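Local coordinates for protein transferrin (PDB 6WB6) that carries ferric iron as an insect transferrin, binding a single Fe(3+) ion per molecule together with a carbonate anion, at residues Y124-T129 and S267-P272. Sequence-based numbering, arbitrary orientation.
With NAG (2-acetamido-2-deoxy-beta-D-glucopyranose), chain C.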
loop_
_atom_site.group_PDB
_atom_site.type_symbol
_atom_site.label_atom_id
_atom_site.label_comp_id
_atom_site.label_asym_id
_atom_site.label_seq_id
_atom_site.Cartn_x
_atom_site.Cartn_y
_atom_site.Cartn_z
ATOM N N TYR A 124 -9.744 -15.691 -7.526
ATOM C CA TYR A 124 -10.071 -14.405 -8.134
ATOM C C TYR A 124 -9.227 -14.041 -9.358
ATOM O O TYR A 124 -9.769 -13.909 -10.466
ATOM C CB TYR A 124 -9.943 -13.331 -7.072
ATOM C CG TYR A 124 -10.475 -12.004 -7.452
ATOM C CD1 TYR A 124 -11.805 -11.669 -7.211
ATOM C CD2 TYR A 124 -9.653 -11.056 -8.036
ATOM C CE1 TYR A 124 -12.296 -10.411 -7.543
ATOM C CE2 TYR A 124 -10.137 -9.793 -8.386
ATOM C CZ TYR A 124 -11.446 -9.472 -8.138
ATOM O OH TYR A 124 -11.902 -8.206 -8.482
ATOM N N LYS A 125 -7.917 -13.858 -9.162
ATOM C CA LYS A 125 -7.039 -13.440 -10.245
ATOM C C LYS A 125 -6.986 -14.467 -11.352
ATOM O O LYS A 125 -7.027 -14.114 -12.527
ATOM C CB LYS A 125 -5.629 -13.179 -9.717
ATOM C CG LYS A 125 -5.591 -12.154 -8.587
ATOM C CD LYS A 125 -4.197 -11.693 -8.258
ATOM C CE LYS A 125 -3.405 -12.752 -7.501
ATOM N NZ LYS A 125 -1.974 -12.303 -7.287
ATOM N N ILE A 126 -6.881 -15.742 -11.007
ATOM C CA ILE A 126 -6.827 -16.779 -12.030
ATOM C C ILE A 126 -8.193 -16.828 -12.720
ATOM O O ILE A 126 -8.269 -16.677 -13.953
ATOM C CB ILE A 126 -6.394 -18.118 -11.406
ATOM C CG1 ILE A 126 -4.899 -18.040 -11.035
ATOM C CG2 ILE A 126 -6.687 -19.304 -12.317
ATOM C CD1 ILE A 126 -4.348 -19.317 -10.512
ATOM N N PRO A 127 -9.295 -16.997 -11.998
ATOM C CA PRO A 127 -10.587 -17.012 -12.702
ATOM C C PRO A 127 -10.774 -15.808 -13.608
ATOM O O PRO A 127 -11.260 -15.943 -14.736
ATOM C CB PRO A 127 -11.593 -17.037 -11.557
ATOM C CG PRO A 127 -10.933 -17.810 -10.514
ATOM C CD PRO A 127 -9.461 -17.403 -10.583
ATOM N N LEU A 128 -10.400 -14.621 -13.147
ATOM C CA LEU A 128 -10.550 -13.460 -14.006
ATOM C C LEU A 128 -9.665 -13.586 -15.233
ATOM O O LEU A 128 -10.102 -13.266 -16.342
ATOM C CB LEU A 128 -10.247 -12.182 -13.235
ATOM C CG LEU A 128 -11.377 -11.632 -12.378
ATOM C CD1 LEU A 128 -10.877 -10.589 -11.391
ATOM C CD2 LEU A 128 -12.452 -11.018 -13.224
ATOM N N THR A 129 -8.431 -14.094 -15.057
ATOM C CA THR A 129 -7.499 -14.203 -16.171
ATOM C C THR A 129 -8.040 -15.119 -17.254
ATOM O O THR A 129 -7.894 -14.826 -18.446
ATOM C CB THR A 129 -6.114 -14.709 -15.676
ATOM O OG1 THR A 129 -5.533 -13.751 -14.787
ATOM C CG2 THR A 129 -5.134 -14.933 -16.843
ATOM N N SER A 267 -6.587 -28.423 -13.920
ATOM C CA SER A 267 -6.307 -27.116 -13.339
ATOM C C SER A 267 -5.898 -26.175 -14.453
ATOM O O SER A 267 -5.045 -26.517 -15.266
ATOM C CB SER A 267 -5.199 -27.210 -12.282
ATOM O OG SER A 267 -4.711 -25.923 -11.919
ATOM N N TRP A 268 -6.520 -25.003 -14.512
ATOM C CA TRP A 268 -6.190 -24.069 -15.580
ATOM C C TRP A 268 -4.953 -23.226 -15.289
ATOM O O TRP A 268 -4.363 -22.670 -16.224
ATOM C CB TRP A 268 -7.375 -23.141 -15.897
ATOM C CG TRP A 268 -8.175 -22.568 -14.759
ATOM C CD1 TRP A 268 -7.891 -22.614 -13.420
ATOM C CD2 TRP A 268 -9.419 -21.861 -14.878
ATOM N NE1 TRP A 268 -8.878 -21.980 -12.709
ATOM C CE2 TRP A 268 -9.826 -21.510 -13.582
ATOM C CE3 TRP A 268 -10.223 -21.492 -15.962
ATOM C CZ2 TRP A 268 -10.996 -20.806 -13.336
ATOM C CZ3 TRP A 268 -11.375 -20.797 -15.718
ATOM C CH2 TRP A 268 -11.758 -20.461 -14.409
ATOM N N ALA A 269 -4.549 -23.104 -14.028
ATOM C CA ALA A 269 -3.311 -22.415 -13.702
ATOM C C ALA A 269 -2.893 -22.793 -12.298
ATOM O O ALA A 269 -3.706 -23.268 -11.496
ATOM C CB ALA A 269 -3.462 -20.899 -13.825
ATOM N N ALA A 270 -1.613 -22.535 -11.996
ATOM C CA ALA A 270 -1.066 -22.788 -10.676
ATOM C C ALA A 270 -0.298 -21.567 -10.192
ATOM O O ALA A 270 0.245 -20.806 -10.976
ATOM C CB ALA A 270 -0.134 -23.999 -10.683
ATOM N N ARG A 271 -0.276 -21.372 -8.894
ATOM C CA ARG A 271 0.667 -20.427 -8.324
ATOM C C ARG A 271 2.023 -21.109 -8.188
ATOM O O ARG A 271 2.124 -22.145 -7.510
ATOM C CB ARG A 271 0.184 -19.928 -6.989
ATOM C CG ARG A 271 1.025 -18.836 -6.427
ATOM C CD ARG A 271 0.396 -18.384 -5.170
ATOM N NE ARG A 271 1.071 -17.231 -4.606
ATOM C CZ ARG A 271 0.719 -16.680 -3.455
ATOM N NH1 ARG A 271 -0.312 -17.166 -2.762
ATOM N NH2 ARG A 271 1.395 -15.654 -3.000
ATOM N N PRO A 272 3.066 -20.611 -8.843
ATOM C CA PRO A 272 4.371 -21.252 -8.724
ATOM C C PRO A 272 4.944 -21.034 -7.339
ATOM O O PRO A 272 4.581 -20.087 -6.637
ATOM C CB PRO A 272 5.222 -20.544 -9.786
ATOM C CG PRO A 272 4.264 -19.689 -10.583
ATOM C CD PRO A 272 3.164 -19.367 -9.638
HETATM C C1 NAG C . -2.220 -24.136 -18.811
HETATM C C2 NAG C . -2.517 -25.471 -18.152
HETATM C C3 NAG C . -2.896 -26.590 -19.130
HETATM C C4 NAG C . -3.829 -26.119 -20.250
HETATM C C5 NAG C . -3.482 -24.719 -20.751
HETATM C C6 NAG C . -4.635 -24.164 -21.555
HETATM C C7 NAG C . -1.262 -25.649 -16.044
HETATM C C8 NAG C . -0.052 -26.283 -15.430
HETATM N N2 NAG C . -1.371 -25.860 -17.355
HETATM O O3 NAG C . -3.547 -27.602 -18.347
HETATM O O4 NAG C . -3.715 -26.927 -21.431
HETATM O O5 NAG C . -3.267 -23.784 -19.696
HETATM O O6 NAG C . -5.762 -24.189 -20.686
HETATM O O7 NAG C . -2.068 -25.014 -15.377
#
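Ile126 meets Trp268 and Ala269 at once, CG2 reaching both the indole and the Ala269 methyl while CD1 packs on Ala269. Its CG2, set anti to the backbone N, sits over one face of the indole, 3.9 Å from the centre of the five-membered ring and 29° off its normal, a CH-pi contact whose closest pair is CG2 and Trp268 NE1 at 3.5 Å. The other branch extends (chi2 -176°) and brings CD1 to 3.8 Å from the methyl CB of Ala269. Val341 of helix 338-342 also packs on this isoleucine, and Ala92 of strand 90-97 touches both it and Trp268. Helix 121-131 is thus laid against strand 269-271, which pairs antiparallel with strand 90-97 in the mixed sheet of the iron-binding transferrin lobe. The helix carries at its start part of the carbonate pocket, and the strand brings in Arg271, whose NH1 is hydrogen-bonded to the OH of the iron ligand Tyr90. Next along the helix, Pro127 takes the six-membered end of the indole: its CA lies 3.9 Å from Trp268 CZ2, and its CG 4.1 Å from the same atom. Replacing Trp268 with an alanine would probably leave Ile126 CG2 and the Pro127 ring without their apolar partner and open a gap between helix and sheet. Because the proline nitrogen has no N-H to give the preceding turn, the helix kinks here. One turn beyond Lys125, Thr129 turns back on its own helix, OG1 donating to Lys125 O at 2.7 Å from the carbonyl face opposite the one used by its backbone N.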